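Local coordinates for protein WZI (Escherichia coli, PDB 2YNK) that is an outer-membrane beta-barrel lectin that takes part in assembling the group 1 capsule, probably by binding capsular polysaccharide at the cell surface, at residues Val4-Asp9 against Pro149-Pro154; Pro31-Glu36 against Leu173-Glu178; Ser159-Asp164 against Tyr290-Gly295; Gly191-Gln196 against Gly216-Ser221; Gly229-Met234 against Gly272-Phe277. All blocks are in the same frame, centred on the assembly; numbering follows the deposited sequence.

Contact 1: residues Val4-Asp9 against Pro149-Pro154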
# COMPACT_ATOMS: atom_id res chain seq x y z
N VAL A 4 -2.05 8.21 8.66
CA VAL A 4 -2.90 7.03 8.68
C VAL A 4 -2.30 6.05 7.68
O VAL A 4 -2.51 6.17 6.48
CB VAL A 4 -4.37 7.37 8.31
CG1 VAL A 4 -5.30 6.21 8.66
CG2 VAL A 4 -4.81 8.64 9.02
N VAL A 5 -1.51 5.11 8.19
CA VAL A 5 -0.80 4.14 7.36
C VAL A 5 -1.75 3.09 6.77
O VAL A 5 -2.91 3.00 7.17
CB VAL A 5 0.33 3.43 8.15
CG1 VAL A 5 1.42 4.43 8.53
CG2 VAL A 5 -0.23 2.71 9.38
N ASN A 6 -1.23 2.30 5.83
CA ASN A 6 -2.03 1.31 5.12
C ASN A 6 -2.95 0.51 6.04
O ASN A 6 -2.49 -0.34 6.80
CB ASN A 6 -1.13 0.31 4.38
CG ASN A 6 -0.17 0.97 3.41
OD1 ASN A 6 0.05 2.18 3.45
ND2 ASN A 6 0.41 0.16 2.55
N ASP A 7 -4.25 0.80 5.99
CA ASP A 7 -5.27 -0.06 6.59
C ASP A 7 -6.18 -0.48 5.46
O ASP A 7 -6.52 0.32 4.60
CB ASP A 7 -6.07 0.71 7.63
CG ASP A 7 -7.09 -0.16 8.35
OD1 ASP A 7 -6.68 -1.16 8.98
OD2 ASP A 7 -8.30 0.16 8.30
N ASN A 8 -6.57 -1.74 5.44
CA ASN A 8 -7.28 -2.27 4.27
C ASN A 8 -8.79 -2.01 4.38
O ASN A 8 -9.43 -1.66 3.39
CB ASN A 8 -7.00 -3.76 4.11
CG ASN A 8 -7.62 -4.35 2.87
OD1 ASN A 8 -7.44 -3.83 1.77
ND2 ASN A 8 -8.34 -5.44 3.03
N ASP A 9 -9.33 -2.19 5.59
CA ASP A 9 -10.73 -1.89 5.86
C ASP A 9 -11.06 -0.42 5.60
O ASP A 9 -12.06 -0.12 4.95
CB ASP A 9 -11.11 -2.28 7.29
CG ASP A 9 -11.39 -3.77 7.44
OD1 ASP A 9 -11.37 -4.48 6.41
OD2 ASP A 9 -11.64 -4.23 8.58
N PRO A 149 5.32 2.46 6.68
CA PRO A 149 5.01 1.93 5.36
C PRO A 149 4.31 2.95 4.47
O PRO A 149 3.56 3.82 4.98
CB PRO A 149 4.08 0.75 5.65
CG PRO A 149 3.45 1.08 6.95
CD PRO A 149 4.51 1.81 7.73
N GLN A 150 4.53 2.81 3.17
CA GLN A 150 3.87 3.66 2.17
C GLN A 150 3.06 2.81 1.19
O GLN A 150 3.14 1.57 1.19
CB GLN A 150 4.90 4.45 1.38
CG GLN A 150 5.65 5.52 2.16
CD GLN A 150 7.04 5.78 1.61
OE1 GLN A 150 7.90 4.89 1.59
NE2 GLN A 150 7.27 7.00 1.16
N TRP A 151 2.27 3.51 0.38
CA TRP A 151 1.68 2.92 -0.82
C TRP A 151 1.59 3.96 -1.88
O TRP A 151 0.95 4.99 -1.67
CB TRP A 151 0.31 2.36 -0.54
CG TRP A 151 -0.28 1.57 -1.67
CD1 TRP A 151 -1.04 2.04 -2.73
CD2 TRP A 151 -0.21 0.12 -1.88
NE1 TRP A 151 -1.43 1.01 -3.56
CE2 TRP A 151 -0.96 -0.17 -3.09
CE3 TRP A 151 0.39 -0.93 -1.19
CZ2 TRP A 151 -1.10 -1.46 -3.58
CZ3 TRP A 151 0.23 -2.23 -1.69
CH2 TRP A 151 -0.50 -2.48 -2.85
N TRP A 152 2.22 3.69 -3.02
CA TRP A 152 2.23 4.64 -4.14
C TRP A 152 1.46 4.14 -5.34
O TRP A 152 1.97 3.32 -6.12
CB TRP A 152 3.66 4.98 -4.52
CG TRP A 152 4.31 5.95 -3.58
CD1 TRP A 152 3.86 6.39 -2.34
CD2 TRP A 152 5.59 6.62 -3.77
NE1 TRP A 152 4.75 7.27 -1.78
CE2 TRP A 152 5.80 7.46 -2.59
CE3 TRP A 152 6.56 6.61 -4.76
CZ2 TRP A 152 6.91 8.25 -2.44
CZ3 TRP A 152 7.68 7.41 -4.60
CH2 TRP A 152 7.85 8.21 -3.47
N GLY A 153 0.22 4.62 -5.48
CA GLY A 153 -0.58 4.36 -6.66
C GLY A 153 -1.95 3.80 -6.38
O GLY A 153 -2.28 3.52 -5.23
N PRO A 154 -2.76 3.63 -7.43
CA PRO A 154 -4.16 3.28 -7.30
C PRO A 154 -4.45 1.79 -7.25
O PRO A 154 -5.61 1.40 -7.11
CB PRO A 154 -4.77 3.88 -8.56
CG PRO A 154 -3.69 3.74 -9.57
CD PRO A 154 -2.38 3.82 -8.84

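Contact 2: residues Pro31-Glu36 against Leu173-Glu178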
# COMPACT_ATOMS: atom_id res chain seq x y z
N PRO A 31 1.13 7.00 3.43
CA PRO A 31 0.04 7.18 4.38
C PRO A 31 -0.79 8.43 4.09
O PRO A 31 -0.30 9.38 3.47
CB PRO A 31 0.77 7.30 5.71
CG PRO A 31 2.03 7.97 5.35
CD PRO A 31 2.41 7.40 4.02
N LEU A 32 -2.05 8.42 4.53
CA LEU A 32 -2.95 9.57 4.35
C LEU A 32 -2.92 10.47 5.57
O LEU A 32 -2.90 9.99 6.70
CB LEU A 32 -4.39 9.09 4.14
CG LEU A 32 -4.66 8.04 3.07
CD1 LEU A 32 -6.06 7.48 3.23
CD2 LEU A 32 -4.46 8.62 1.69
N SER A 33 -2.94 11.78 5.35
CA SER A 33 -3.18 12.75 6.43
C SER A 33 -4.62 12.66 6.92
O SER A 33 -5.54 12.70 6.12
CB SER A 33 -2.89 14.16 5.94
OG SER A 33 -1.63 14.23 5.30
N GLN A 34 -4.82 12.51 8.22
CA GLN A 34 -6.17 12.38 8.78
C GLN A 34 -6.97 13.68 8.52
O GLN A 34 -8.15 13.64 8.18
CB GLN A 34 -6.10 12.08 10.29
CG GLN A 34 -7.27 11.28 10.82
CD GLN A 34 -7.36 11.27 12.34
OE1 GLN A 34 -6.42 10.90 13.03
NE2 GLN A 34 -8.52 11.68 12.86
N GLU A 35 -6.28 14.81 8.64
CA GLU A 35 -6.86 16.12 8.44
C GLU A 35 -7.51 16.23 7.06
O GLU A 35 -8.50 16.97 6.88
CB GLU A 35 -5.79 17.21 8.63
CG GLU A 35 -5.25 17.35 10.05
CD GLU A 35 -4.33 16.21 10.50
OE1 GLU A 35 -3.83 15.43 9.66
OE2 GLU A 35 -4.10 16.09 11.72
N GLU A 36 -6.97 15.49 6.09
CA GLU A 36 -7.52 15.41 4.74
C GLU A 36 -8.75 14.50 4.68
O GLU A 36 -9.69 14.76 3.92
CB GLU A 36 -6.43 14.95 3.75
CG GLU A 36 -6.92 14.60 2.35
CD GLU A 36 -7.53 15.78 1.61
OE1 GLU A 36 -7.33 16.94 2.01
OE2 GLU A 36 -8.23 15.52 0.60
N LEU A 173 9.83 11.36 6.35
CA LEU A 173 8.73 11.43 5.40
C LEU A 173 7.97 12.75 5.57
O LEU A 173 7.79 13.23 6.69
CB LEU A 173 7.80 10.23 5.60
CG LEU A 173 6.71 9.97 4.56
CD1 LEU A 173 6.34 8.50 4.59
CD2 LEU A 173 5.49 10.86 4.78
N MSE A 174 7.54 13.35 4.46
CA MSE A 174 6.91 14.65 4.48
C MSE A 174 5.76 14.70 3.51
O MSE A 174 5.85 14.15 2.42
CB MSE A 174 7.93 15.74 4.19
CG MSE A 174 7.69 16.91 5.14
SE MSE A 174 8.92 18.41 4.78
CE MSE A 174 7.62 19.88 4.56
N GLN A 175 4.69 15.39 3.92
CA GLN A 175 3.40 15.43 3.21
C GLN A 175 2.61 16.70 3.50
O GLN A 175 2.81 17.33 4.53
CB GLN A 175 2.52 14.30 3.71
CG GLN A 175 2.80 12.98 3.08
CD GLN A 175 1.84 11.92 3.54
OE1 GLN A 175 1.94 10.77 3.10
NE2 GLN A 175 0.89 12.29 4.40
N ARG A 176 1.65 17.02 2.64
CA ARG A 176 0.65 18.02 3.01
C ARG A 176 -0.29 17.42 4.04
O ARG A 176 -0.52 16.21 4.03
CB ARG A 176 -0.18 18.47 1.80
CG ARG A 176 0.61 19.15 0.70
CD ARG A 176 -0.34 19.68 -0.37
NE ARG A 176 -0.93 20.97 -0.00
CZ ARG A 176 -1.94 21.55 -0.64
NH1 ARG A 176 -2.54 20.97 -1.67
NH2 ARG A 176 -2.38 22.73 -0.22
N ALA A 177 -0.83 18.25 4.93
CA ALA A 177 -1.88 17.79 5.85
C ALA A 177 -3.20 17.89 5.11
O ALA A 177 -3.74 16.87 4.68
CB ALA A 177 -1.89 18.62 7.13
N GLU A 178 -3.71 19.10 4.94
CA GLU A 178 -4.87 19.32 4.06
C GLU A 178 -4.36 19.52 2.65
O GLU A 178 -3.31 20.14 2.44
CB GLU A 178 -5.68 20.53 4.51
CG GLU A 178 -6.70 20.21 5.58
CD GLU A 178 -7.58 21.40 5.92
OE1 GLU A 178 -8.16 22.01 5.00
OE2 GLU A 178 -7.69 21.72 7.12

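Contact 3: residues Ser159-Asp164 against Tyr290-Gly295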
# COMPACT_ATOMS: atom_id res chain seq x y z
N SER A 159 1.82 -1.90 -5.65
CA SER A 159 2.40 -0.75 -6.32
C SER A 159 3.62 -1.23 -7.09
O SER A 159 4.41 -2.00 -6.57
CB SER A 159 2.83 0.31 -5.32
OG SER A 159 3.73 1.22 -5.95
N LEU A 160 3.80 -0.74 -8.30
CA LEU A 160 4.96 -1.12 -9.11
C LEU A 160 6.24 -0.41 -8.66
O LEU A 160 7.33 -0.78 -9.13
CB LEU A 160 4.73 -0.80 -10.58
CG LEU A 160 3.55 -1.48 -11.29
CD1 LEU A 160 3.42 -0.90 -12.70
CD2 LEU A 160 3.71 -2.99 -11.33
N ILE A 161 6.12 0.57 -7.77
CA ILE A 161 7.26 1.42 -7.41
C ILE A 161 7.55 1.49 -5.92
O ILE A 161 8.71 1.43 -5.53
CB ILE A 161 7.07 2.86 -7.95
CG1 ILE A 161 8.35 3.67 -7.72
CG2 ILE A 161 5.85 3.52 -7.32
CD1 ILE A 161 8.58 4.78 -8.73
N ARG A 162 6.52 1.65 -5.10
CA ARG A 162 6.69 1.61 -3.65
C ARG A 162 5.44 1.04 -3.01
O ARG A 162 4.42 1.73 -2.86
CB ARG A 162 7.02 2.98 -3.07
CG ARG A 162 8.50 3.36 -3.16
CD ARG A 162 9.41 2.50 -2.29
NE ARG A 162 9.08 2.62 -0.86
CZ ARG A 162 8.40 1.72 -0.16
NH1 ARG A 162 7.97 0.57 -0.70
NH2 ARG A 162 8.14 1.97 1.12
N GLY A 163 5.54 -0.22 -2.62
CA GLY A 163 4.46 -0.91 -1.96
C GLY A 163 4.80 -1.29 -0.53
O GLY A 163 5.56 -0.61 0.16
N ASP A 164 4.27 -2.45 -0.16
CA ASP A 164 3.89 -2.81 1.19
C ASP A 164 4.41 -4.17 1.59
O ASP A 164 4.13 -4.62 2.70
CB ASP A 164 2.38 -2.96 1.13
CG ASP A 164 1.70 -2.56 2.36
OD1 ASP A 164 2.25 -1.73 3.12
OD2 ASP A 164 0.58 -3.04 2.56
N TYR A 290 -8.23 2.32 -13.48
CA TYR A 290 -6.94 2.89 -13.11
C TYR A 290 -5.78 2.16 -13.79
O TYR A 290 -5.92 1.03 -14.26
CB TYR A 290 -6.78 2.84 -11.60
CG TYR A 290 -7.01 1.47 -10.99
CD1 TYR A 290 -5.99 0.52 -10.96
CD2 TYR A 290 -8.24 1.12 -10.44
CE1 TYR A 290 -6.18 -0.73 -10.42
CE2 TYR A 290 -8.45 -0.13 -9.88
CZ TYR A 290 -7.41 -1.06 -9.87
OH TYR A 290 -7.59 -2.31 -9.33
N GLY A 291 -4.63 2.83 -13.83
CA GLY A 291 -3.42 2.29 -14.44
C GLY A 291 -2.14 2.90 -13.88
O GLY A 291 -2.16 4.01 -13.35
N GLN A 292 -1.04 2.17 -13.99
CA GLN A 292 0.25 2.63 -13.50
C GLN A 292 1.35 2.10 -14.40
O GLN A 292 1.34 0.92 -14.77
CB GLN A 292 0.47 2.16 -12.05
CG GLN A 292 1.79 2.60 -11.44
CD GLN A 292 1.90 2.25 -9.97
OE1 GLN A 292 1.77 1.08 -9.58
NE2 GLN A 292 2.14 3.26 -9.13
N MSE A 293 2.30 2.97 -14.74
CA MSE A 293 3.40 2.58 -15.62
C MSE A 293 4.69 3.08 -15.04
O MSE A 293 5.01 4.26 -15.17
CB MSE A 293 3.17 3.16 -17.01
CG MSE A 293 4.24 2.69 -18.00
SE MSE A 293 4.17 3.80 -19.64
CE MSE A 293 5.20 2.65 -20.86
N ILE A 294 5.45 2.19 -14.41
CA ILE A 294 6.76 2.54 -13.87
C ILE A 294 7.84 1.93 -14.74
O ILE A 294 7.73 0.78 -15.15
CB ILE A 294 6.95 2.02 -12.45
CG1 ILE A 294 5.88 2.60 -11.54
CG2 ILE A 294 8.33 2.40 -11.95
CD1 ILE A 294 6.00 4.09 -11.32
N GLY A 295 8.89 2.72 -15.01
CA GLY A 295 10.00 2.28 -15.86
C GLY A 295 11.31 2.24 -15.10
O GLY A 295 11.48 2.94 -14.11

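Contact 4: residues Gly191-Gln196 against Gly216-Ser221. With HEX (hexane), chain S.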
# COMPACT_ATOMS: atom_id res chain seq x y z
N GLY A 191 -6.28 21.65 -9.11
CA GLY A 191 -7.18 20.90 -8.24
C GLY A 191 -6.49 20.42 -6.99
O GLY A 191 -5.39 20.87 -6.68
N PRO A 192 -7.13 19.50 -6.24
CA PRO A 192 -6.49 18.95 -5.05
C PRO A 192 -5.22 18.24 -5.47
O PRO A 192 -5.23 17.48 -6.44
CB PRO A 192 -7.52 17.95 -4.50
CG PRO A 192 -8.81 18.33 -5.14
CD PRO A 192 -8.43 18.85 -6.49
N TRP A 193 -4.14 18.52 -4.76
CA TRP A 193 -2.85 18.00 -5.12
C TRP A 193 -2.12 17.61 -3.87
O TRP A 193 -2.46 18.09 -2.78
CB TRP A 193 -2.07 19.03 -5.93
CG TRP A 193 -1.58 20.22 -5.15
CD1 TRP A 193 -2.25 21.41 -4.93
CD2 TRP A 193 -0.30 20.36 -4.46
NE1 TRP A 193 -1.49 22.26 -4.16
CE2 TRP A 193 -0.31 21.69 -3.85
CE3 TRP A 193 0.82 19.55 -4.28
CZ2 TRP A 193 0.75 22.17 -3.11
CZ3 TRP A 193 1.89 20.05 -3.53
CH2 TRP A 193 1.85 21.33 -2.96
N GLN A 194 -1.14 16.72 -4.01
CA GLN A 194 -0.38 16.23 -2.88
C GLN A 194 1.03 15.79 -3.28
O GLN A 194 1.25 15.25 -4.38
CB GLN A 194 -1.12 15.06 -2.22
CG GLN A 194 -0.32 14.25 -1.21
CD GLN A 194 0.05 15.03 0.05
OE1 GLN A 194 0.66 16.10 -0.02
NE2 GLN A 194 -0.28 14.47 1.21
N TYR A 195 1.97 16.03 -2.37
CA TYR A 195 3.32 15.57 -2.52
C TYR A 195 3.65 14.62 -1.38
O TYR A 195 3.11 14.72 -0.28
CB TYR A 195 4.31 16.74 -2.56
CG TYR A 195 4.62 17.34 -1.20
CD1 TYR A 195 3.83 18.35 -0.67
CD2 TYR A 195 5.70 16.89 -0.46
CE1 TYR A 195 4.11 18.90 0.57
CE2 TYR A 195 5.99 17.44 0.79
CZ TYR A 195 5.18 18.44 1.30
OH TYR A 195 5.47 18.98 2.53
N GLN A 196 4.54 13.67 -1.66
CA GLN A 196 5.20 12.91 -0.61
C GLN A 196 6.67 12.82 -0.94
O GLN A 196 7.04 12.47 -2.06
CB GLN A 196 4.60 11.51 -0.47
CG GLN A 196 4.96 10.83 0.83
CD GLN A 196 4.48 9.40 0.89
OE1 GLN A 196 5.20 8.47 0.49
NE2 GLN A 196 3.27 9.20 1.36
N GLY A 216 10.18 10.67 -4.38
CA GLY A 216 9.23 11.76 -4.49
C GLY A 216 8.02 11.32 -5.27
O GLY A 216 8.13 10.54 -6.22
N ARG A 217 6.87 11.82 -4.86
CA ARG A 217 5.63 11.52 -5.54
C ARG A 217 4.70 12.73 -5.53
O ARG A 217 4.60 13.44 -4.53
CB ARG A 217 4.95 10.33 -4.89
CG ARG A 217 3.51 10.15 -5.35
CD ARG A 217 2.92 8.85 -4.87
NE ARG A 217 1.56 8.69 -5.37
CZ ARG A 217 1.25 8.28 -6.60
NH1 ARG A 217 2.20 7.98 -7.48
NH2 ARG A 217 -0.03 8.16 -6.95
N PHE A 218 4.02 12.93 -6.65
CA PHE A 218 3.12 14.06 -6.84
C PHE A 218 1.85 13.57 -7.49
O PHE A 218 1.89 12.74 -8.40
CB PHE A 218 3.78 15.10 -7.73
CG PHE A 218 2.96 16.34 -7.93
CD1 PHE A 218 3.07 17.42 -7.05
CD2 PHE A 218 2.07 16.45 -9.00
CE1 PHE A 218 2.32 18.56 -7.24
CE2 PHE A 218 1.32 17.60 -9.19
CZ PHE A 218 1.44 18.65 -8.30
N THR A 219 0.71 14.08 -7.01
CA THR A 219 -0.58 13.78 -7.62
C THR A 219 -1.46 15.03 -7.68
O THR A 219 -1.34 15.94 -6.85
CB THR A 219 -1.34 12.73 -6.82
OG1 THR A 219 -1.33 13.11 -5.45
CG2 THR A 219 -0.69 11.37 -6.96
N PHE A 220 -2.35 15.06 -8.66
CA PHE A 220 -3.34 16.13 -8.76
C PHE A 220 -4.56 15.69 -9.54
O PHE A 220 -4.47 14.84 -10.43
CB PHE A 220 -2.74 17.40 -9.37
CG PHE A 220 -2.46 17.31 -10.84
CD1 PHE A 220 -1.49 16.46 -11.34
CD2 PHE A 220 -3.16 18.10 -11.74
CE1 PHE A 220 -1.23 16.38 -12.69
CE2 PHE A 220 -2.91 18.04 -13.09
CZ PHE A 220 -1.94 17.18 -13.57
N SER A 221 -5.68 16.31 -9.19
CA SER A 221 -6.97 16.02 -9.79
C SER A 221 -7.58 17.30 -10.43
O SER A 221 -8.29 18.07 -9.76
CB SER A 221 -7.90 15.42 -8.73
OG SER A 221 -8.90 14.63 -9.33
C1 HEX S . 8.17 20.45 -0.91
C2 HEX S . 7.37 21.22 0.13
C3 HEX S . 6.15 21.94 -0.47
C4 HEX S . 5.75 23.13 0.41
C5 HEX S . 4.61 23.96 -0.17
C6 HEX S . 4.44 25.24 0.63

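Contact 5: residues Gly229-Met234 against Gly272-Phe277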
# COMPACT_ATOMS: atom_id res chain seq x y z
N GLY A 229 -1.00 10.83 -11.35
CA GLY A 229 0.15 10.68 -10.46
C GLY A 229 1.47 10.58 -11.20
O GLY A 229 1.56 10.06 -12.31
N ALA A 230 2.51 11.10 -10.56
CA ALA A 230 3.88 10.94 -11.00
C ALA A 230 4.71 10.55 -9.77
O ALA A 230 4.45 11.04 -8.66
CB ALA A 230 4.39 12.23 -11.61
N SER A 231 5.68 9.67 -9.95
CA SER A 231 6.56 9.31 -8.85
C SER A 231 7.93 8.83 -9.31
O SER A 231 8.08 8.22 -10.39
CB SER A 231 5.90 8.27 -7.93
OG SER A 231 5.16 7.31 -8.65
N ARG A 232 8.92 9.13 -8.48
CA ARG A 232 10.30 8.80 -8.77
C ARG A 232 11.00 8.28 -7.50
O ARG A 232 10.75 8.76 -6.40
CB ARG A 232 10.99 10.05 -9.32
CG ARG A 232 12.40 9.85 -9.86
CD ARG A 232 12.87 11.11 -10.56
NE ARG A 232 14.32 11.29 -10.49
CZ ARG A 232 15.22 10.69 -11.27
NH1 ARG A 232 14.84 9.81 -12.21
NH2 ARG A 232 16.51 10.95 -11.11
N ILE A 233 11.85 7.29 -7.68
CA ILE A 233 12.64 6.69 -6.60
C ILE A 233 14.08 6.53 -7.07
O ILE A 233 14.31 6.09 -8.20
CB ILE A 233 12.10 5.29 -6.24
CG1 ILE A 233 11.07 5.38 -5.12
CG2 ILE A 233 13.22 4.37 -5.78
CD1 ILE A 233 11.65 5.72 -3.77
N MSE A 234 15.04 6.88 -6.23
CA MSE A 234 16.43 6.53 -6.54
C MSE A 234 17.06 5.74 -5.41
O MSE A 234 16.92 6.08 -4.24
CB MSE A 234 17.29 7.72 -6.94
CG MSE A 234 17.25 8.86 -5.95
SE MSE A 234 18.70 10.13 -6.39
CE MSE A 234 17.69 11.73 -5.80
N GLY A 272 7.73 6.73 -12.92
CA GLY A 272 6.56 6.52 -13.76
C GLY A 272 5.33 7.29 -13.36
O GLY A 272 5.37 8.13 -12.46
N PHE A 273 4.22 6.99 -14.03
CA PHE A 273 2.96 7.69 -13.84
C PHE A 273 1.84 6.73 -13.49
O PHE A 273 1.92 5.53 -13.80
CB PHE A 273 2.57 8.46 -15.10
CG PHE A 273 3.67 9.31 -15.66
CD1 PHE A 273 4.09 10.45 -15.00
CD2 PHE A 273 4.29 8.97 -16.86
CE1 PHE A 273 5.10 11.25 -15.51
CE2 PHE A 273 5.31 9.75 -17.37
CZ PHE A 273 5.72 10.89 -16.70
N ASP A 274 0.81 7.26 -12.86
CA ASP A 274 -0.42 6.51 -12.60
C ASP A 274 -1.63 7.40 -12.84
O ASP A 274 -1.51 8.62 -12.88
CB ASP A 274 -0.44 5.94 -11.17
CG ASP A 274 0.37 6.77 -10.17
OD1 ASP A 274 1.63 6.77 -10.23
OD2 ASP A 274 -0.26 7.42 -9.31
N PHE A 275 -2.79 6.78 -13.02
CA PHE A 275 -4.05 7.51 -13.14
C PHE A 275 -5.19 6.70 -12.55
O PHE A 275 -5.11 5.48 -12.43
CB PHE A 275 -4.35 7.85 -14.61
CG PHE A 275 -4.97 6.70 -15.37
CD1 PHE A 275 -6.35 6.51 -15.36
CD2 PHE A 275 -4.17 5.79 -16.04
CE1 PHE A 275 -6.92 5.44 -16.04
CE2 PHE A 275 -4.73 4.72 -16.72
CZ PHE A 275 -6.10 4.54 -16.72
N LYS A 276 -6.26 7.40 -12.18
CA LYS A 276 -7.54 6.78 -11.84
C LYS A 276 -8.66 7.65 -12.44
O LYS A 276 -8.66 8.87 -12.25
CB LYS A 276 -7.70 6.61 -10.32
CG LYS A 276 -8.98 5.87 -9.93
CD LYS A 276 -9.19 5.71 -8.43
CE LYS A 276 -10.60 5.18 -8.13
NZ LYS A 276 -10.79 4.57 -6.77
N PHE A 277 -9.59 7.02 -13.15
CA PHE A 277 -10.68 7.72 -13.82
C PHE A 277 -12.05 7.27 -13.30
O PHE A 277 -12.47 6.15 -13.55
CB PHE A 277 -10.61 7.50 -15.33
CG PHE A 277 -11.59 8.33 -16.11
CD1 PHE A 277 -11.30 9.65 -16.42
CD2 PHE A 277 -12.80 7.80 -16.53
CE1 PHE A 277 -12.20 10.43 -17.14
CE2 PHE A 277 -13.70 8.57 -17.25
CZ PHE A 277 -13.40 9.88 -17.56

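Contact 1: residues Val4-Asp9 against Pro149-Pro154
The backbone of Val4-Asp9 comes nearest to that of Pro149-Pro154 at Val5 and Pro149, where CA atoms 6.5 Å apart bring side chains rather than main chains together. The apolar half of the contact is a glancing touch: Val5 CB lies 4.1 Å from Pro149 CG, and its CG1 branch rests beside CD. A short branched valine and a rigid proline ring can touch without a long side chain between them. Asn6 supplies the polar half. Its CG stands anti to its own carbonyl carbon (chi1 -56°), and from there ND2 gives a weak hydrogen bond to Gln150 O, 3.4 Å away. The same ND2 comes within 3.8 Å of Trp151 CB, and the carboxamide is turned 75° from the indole plane, the two side chains crossing at about a right angle. Gln150 points away, its NE2 bonded to Gln196 and its OE1 to Arg162. Beyond the contact Asp7 caps the start of helix 8-19 through Leu10 N. With one weak bond and a few apolar touches, the segment entering this helix is only lightly tied to the loop leading into strand 151-152, near the centre of the beta-barrel chain, and Asn6 is its polar link.

Contact 2: residues Pro31-Glu36 against Leu173-Glu178
Ser33 OG donates a 2.6 Å hydrogen bond to Arg176 O, approaching in the carbonyl plane. The bond joins the start of helix 34-42, with the short strand 32-33 before it, to the end of barrel strand 170-176. Ser33 occupies the N-cap position, yet its hydroxyl makes no capping bond; a small side chain beside the barrel lets it reach across instead. One residue before Arg176, Gln175 stretches its extended chain toward Pro31; NE2 gives Pro31 O a weak bond of 3.3 Å, doubtful because OE1 lies nearer to that oxygen than NE2 does. That other amide atom, OE1, is held by Gln196. Small Ala177 leaves room for the helix, its CB 4.4 Å from Glu35 CB, while its backbone O lies 3.4 Å from Glu36 CB. The two acids have their polar partners outside the contact, Glu35 in Trp142 and Glu36 in Arg39. Beyond Gln175, Pro31, which follows a cis peptide bond, meets Leu173 tip to tip, with CD 4.1 Å from CD1.

Contact 3: residues Ser159-Asp164 against Tyr290-Gly295
The carboxamide of Gln292 is the flat group that receives the loop: Leu160 N comes to OE1 from above the carbonyl plane, 45° out of it, in a nearly straight 3.0 Å hydrogen bond, while NE2 is taken by Trp152 O. Gln292 reaches this far because CG stands anti to the backbone N (chi1 180°) and the chain continues extended. Leu160 slides past it in the opposite direction, its CG 3.6 Å from OE1 and its CD1 3.5 Å from Gln292 O. The Ile161 and Gln292 side chains cross at about a right angle, with Ile161 CG2 near NE2. The branched residues then fill in around this bond: Ile294 CG1 packs 3.7 Å from Leu160 CB, and its CD1 meets Ile161 CD1 at the same distance. Ser159 shapes the loop from within, since OG accepts from Ile161 N at 3.1 Å and from Arg162 N at 2.9 Å, and it also bonds to Trp152 O. The result is an ST turn and ST motif in a loop folded back against a strand of a large membrane beta-barrel.

Contact 4: residues Gly191-Gln196 against Gly216-Ser221
Gln194 and Thr219 form a hydrogen-bonded antiparallel pair, Gln194 N to Thr219 O at 3.0 Å and Thr219 N to Gln194 O at 2.9 Å. Gln196 and Arg217 repeat the double bond, and Ser221 N adds a fifth to Pro192 O. The strands run antiparallel at 172°, as in a barrel hairpin. The Gln194 chain bends at chi2, which brings CD back beside the backbone; OE1 accepts from Tyr195 N at 2.7 Å. In the loop leading into strand 193-201, Gly191 has a positive phi (84°), and a CB would run into Ser221 O and the preceding carbonyl oxygen. Trp193, Tyr195, Phe218 and Phe220 share one face of the sheet; Gln194, Gln196, Arg217 and Thr219 lie on the opposite one. The six-membered ring of Trp193 and the Phe218 ring lie at 24° but slid apart, centroids 5.7 Å distant, Trp193 CE3 meeting Phe218 CE1 at 3.5 Å. Trp193 borders a bound octane, and hexane C2 lies over one face of Tyr195, 3.7 Å from CZ, consistent with a lipid-facing surface. On the polar face Gln196 bonds to Trp152, and Arg217 to Thr29. Strand 193-201 is flanked by 170-176 and strand 212-221 by 226-236, within the barrel wall.

Contact 5: residues Gly229-Met234 against Gly272-Phe277
Phe273 CG stands anti to its own carbonyl carbon (chi1 -50°), beside the backbone N, and with chi2 at -70° the ring presents its edge to strand 226-236: Gly229 O lies in the ring plane, 3.7 Å from CD1, and Ala230 CB sits 3.8 Å from that same atom. Asp274, the next residue, has its side chain on the opposite face of the sheet, where OD2 comes within 3.5 Å of Gly229 CA. Glycine fits here because a side chain would occupy the place of that oxygen. The backbones pair antiparallel, their axes at 152°. Gly229 N bonds to Asp274 O at 2.7 Å and Asp274 N returns a bond to Gly229 O. Ser231 and Gly272 exchange another two, each 3.0 Å, with the Ala230-Phe273 pair between them non-hydrogen-bonded. Small Ala230 leaves the Phe273 edge close to the strand, and a bound hexane touches Ala230 and Ser231. Arg217 forms a salt bridge with Asp274 and also gives a weak bond to Ser231 OG. The contact thus separates two chemistries across one sheet: an apolar surface of Ala230 and Phe273 suited to lipid, and a buried carboxylate that Arg217 would probably keep ionised.

In the fold
Contacts 2, 3, 4 and 5 all reach the one antiparallel barrel sheet, whereas contact 1, with its centre about 4 Å from that of the chain, lies near the middle of the molecule. Along the chain, contacts 1 and 2 interlock, their segments alternating, and contacts 4 and 5 follow in turn between the two segments of contact 3. Centres of contacts 3 and 5 are about 7 Å apart, since strands 268-278 and 287-295 are neighbours; contacts 4 and 5, about 10 Å apart, meet through adjacent strands 212-221 and 226-236. Segment 149-154 touches all four other contacts, so this inward-folded segment bridges the N-terminal region, loosely, and consecutive strands of the wall.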